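Long-range contact in cystathionine beta-lyases/cystathionine gamma-synthases (Corynebacterium glutamicum, PDB 5X5H), which probably catalyses the pyridoxal-phosphate-dependent formation of L,L-cystathionine and succinate from O-succinyl-L-homoserine and L-cysteine in methionine biosynthesis: residues Leu102-Ala106 with Ser354-Val358. Sequence-based numbering, arbitrary orientation.
Sequences LGNDA and SQLEV
Leu-356 lays its branched end against the backbone of Gly-103 to Asp-105 and the methyl of Ala-106, and its 97 Å² is the largest share of the 272 Å² buried between the segments. With chi1 near m and chi2 near p, it brings CG to 3.6 Å from Asn-104 C and 4.0 Å from Asp-105 N, CD1 to 3.6 Å from Gly-103 O, and CD2 to an apolar 3.8 Å from Ala-106 CB. The first two distances place the side chain over the Asn-104–Asp-105 peptide. In register, the CA atoms of Asn-104 and Leu-356 lie 5.0 Å apart. Leu-356 is presented by a type I beta turn, Ser-354 to Glu-357, closed by Glu-357 N to Ser-354 O at 3.1 Å; an ST turn, Leu-356 N to Ser-354 OG at 2.9 Å, reinforces it. The facing chain leaves its strand extended, bends at Asn-104 (phi/psi -94/9) and extends again through Asp-105 and Ala-106. Asn-104 ND2 and Gln-355 NE2, both amide nitrogens, merely touch at 3.8 Å. A water bridges the segments, hydrogen-bonded to Leu-356 O (2.8 Å) and Asp-105 OD1 (3.0 Å), its protons unassigned, and accepting from Ala-106 N (3.1 Å); Asp-105 OD2 is hydrogen-bonded to Thr-153 OG1 and Ala-156 N. Ala-106 leads into Tyr-107 of the cofactor pocket; the Ala-106 side chain lies about 7 Å from bound PLP. The turn at 354-357, in the loop between strands 339-341 and 362-366, thus packs on the chain leaving the C-terminal end of parallel strand 99-103, where trans-sulfuration enzymes of the aminotransferase-like fold build their cofactor site.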
ATOM      1  N   LEU A 102      -7.542  -7.088 -38.285  1.00 15.81           N
ATOM      2  CA  LEU A 102      -8.270  -6.733 -37.079  1.00 19.45           C
ATOM      3  C   LEU A 102      -9.738  -6.936 -37.291  1.00 20.80           C
ATOM      4  O   LEU A 102     -10.237  -6.848 -38.401  1.00 19.64           O
ATOM      5  CB  LEU A 102      -8.038  -5.183 -36.813  1.00 25.23           C
ATOM      6  CG  LEU A 102      -8.736  -4.393 -35.724  1.00 27.52           C
ATOM      7  CD1 LEU A 102      -8.016  -4.839 -34.424  1.00 33.61           C
ATOM      8  CD2 LEU A 102      -8.734  -2.880 -35.837  1.00 31.49           C
ATOM      9  N   GLY A 103     -10.475  -7.231 -36.212  1.00 20.51           N
ATOM     10  CA  GLY A 103     -11.894  -7.343 -36.305  1.00 21.02           C
ATOM     11  C   GLY A 103     -12.648  -6.047 -36.347  1.00 23.30           C
ATOM     12  O   GLY A 103     -12.115  -4.949 -36.185  1.00 21.57           O
ATOM     13  N   ASN A 104     -13.975  -6.207 -36.643  1.00 28.20           N
ATOM     14  CA  ASN A 104     -14.911  -5.067 -36.778  1.00 28.11           C
ATOM     15  C   ASN A 104     -15.662  -4.714 -35.537  1.00 26.50           C
ATOM     16  O   ASN A 104     -16.711  -4.018 -35.616  1.00 24.33           O
ATOM     17  CB  ASN A 104     -15.953  -5.206 -38.003  1.00 26.10           C
ATOM     18  CG  ASN A 104     -16.943  -6.329 -37.840  1.00 34.61           C
ATOM     19  OD1 ASN A 104     -17.045  -6.999 -36.821  1.00 32.86           O
ATOM     20  ND2 ASN A 104     -17.656  -6.593 -38.926  1.00 37.03           N
ATOM     21  N   ASP A 105     -15.304  -5.304 -34.401  1.00 25.71           N
ATOM     22  CA  ASP A 105     -15.900  -4.918 -33.121  1.00 26.56           C
ATOM     23  C   ASP A 105     -14.806  -5.132 -32.132  1.00 21.29           C
ATOM     24  O   ASP A 105     -14.323  -6.298 -32.026  1.00 24.09           O
ATOM     25  CB  ASP A 105     -17.179  -5.744 -32.752  1.00 24.92           C
ATOM     26  CG  ASP A 105     -18.007  -5.048 -31.582  1.00 28.35           C
ATOM     27  OD1 ASP A 105     -18.572  -3.922 -31.786  1.00 27.23           O
ATOM     28  OD2 ASP A 105     -18.081  -5.547 -30.465  1.00 25.68           O
ATOM     29  N   ALA A 106     -14.377  -4.096 -31.463  1.00 22.93           N
ATOM     30  CA  ALA A 106     -13.122  -4.242 -30.669  1.00 25.87           C
ATOM     31  C   ALA A 106     -12.993  -3.073 -29.794  1.00 27.07           C
ATOM     32  O   ALA A 106     -13.601  -1.991 -30.045  1.00 24.85           O
ATOM     33  CB  ALA A 106     -11.875  -4.348 -31.576  1.00 26.45           C
ATOM     34  N   SER A 354     -15.410   4.754 -37.940  1.00 27.09           N
ATOM     35  CA  SER A 354     -14.794   3.564 -38.442  1.00 25.73           C
ATOM     36  C   SER A 354     -15.826   2.445 -38.614  1.00 27.36           C
ATOM     37  O   SER A 354     -16.950   2.591 -38.068  1.00 27.26           O
ATOM     38  CB  SER A 354     -13.680   3.191 -37.431  1.00 23.93           C
ATOM     39  OG  SER A 354     -14.228   2.363 -36.356  1.00 24.04           O
ATOM     40  N   GLN A 355     -15.490   1.296 -39.198  1.00 29.41           N
ATOM     41  CA  GLN A 355     -16.468   0.166 -39.189  1.00 34.25           C
ATOM     42  C   GLN A 355     -16.721  -0.305 -37.722  1.00 30.28           C
ATOM     43  O   GLN A 355     -17.653  -1.015 -37.467  1.00 32.88           O
ATOM     44  CB  GLN A 355     -16.123  -1.069 -40.071  1.00 45.76           C
ATOM     45  CG  GLN A 355     -17.340  -2.013 -40.575  1.00 56.13           C
ATOM     46  CD  GLN A 355     -18.739  -2.001 -39.805  1.00 55.15           C
ATOM     47  OE1 GLN A 355     -19.570  -1.098 -40.010  1.00 59.22           O
ATOM     48  NE2 GLN A 355     -18.997  -3.017 -38.969  1.00 45.89           N
ATOM     49  N   LEU A 356     -15.876   0.053 -36.782  1.00 29.03           N
ATOM     50  CA  LEU A 356     -16.081  -0.416 -35.363  1.00 26.55           C
ATOM     51  C   LEU A 356     -17.085   0.425 -34.598  1.00 26.88           C
ATOM     52  O   LEU A 356     -17.256   0.220 -33.377  1.00 27.63           O
ATOM     53  CB  LEU A 356     -14.755  -0.365 -34.580  1.00 26.55           C
ATOM     54  CG  LEU A 356     -13.921  -1.587 -34.861  1.00 28.36           C
ATOM     55  CD1 LEU A 356     -13.455  -1.557 -36.293  1.00 28.93           C
ATOM     56  CD2 LEU A 356     -12.754  -1.538 -33.903  1.00 26.91           C
ATOM     57  N   GLU A 357     -17.707   1.434 -35.241  1.00 22.28           N
ATOM     58  CA  GLU A 357     -18.515   2.381 -34.527  1.00 22.42           C
ATOM     59  C   GLU A 357     -19.724   1.667 -33.986  1.00 23.11           C
ATOM     60  O   GLU A 357     -20.329   0.842 -34.708  1.00 25.34           O
ATOM     61  CB  GLU A 357     -18.941   3.533 -35.473  1.00 24.05           C
ATOM     62  CG  GLU A 357     -19.923   4.495 -34.851  1.00 23.85           C
ATOM     63  CD  GLU A 357     -20.336   5.733 -35.670  1.00 30.62           C
ATOM     64  OE1 GLU A 357     -19.621   6.204 -36.593  1.00 28.65           O
ATOM     65  OE2 GLU A 357     -21.429   6.210 -35.312  1.00 32.15           O
ATOM     66  N   VAL A 358     -20.098   1.974 -32.758  1.00 21.05           N
ATOM     67  CA  VAL A 358     -21.124   1.190 -32.015  1.00 20.47           C
ATOM     68  C   VAL A 358     -22.471   1.875 -32.118  1.00 17.76           C
ATOM     69  O   VAL A 358     -22.528   3.066 -31.995  1.00 21.15           O
ATOM     70  CB  VAL A 358     -20.690   1.214 -30.516  1.00 20.12           C
ATOM     71  CG1 VAL A 358     -21.709   0.401 -29.681  1.00 21.67           C
ATOM     72  CG2 VAL A 358     -19.342   0.543 -30.395  1.00 19.71           C
TER
HETATM   73  O   HOH W   1     -16.453  -1.833 -31.721  1.00 25.72           O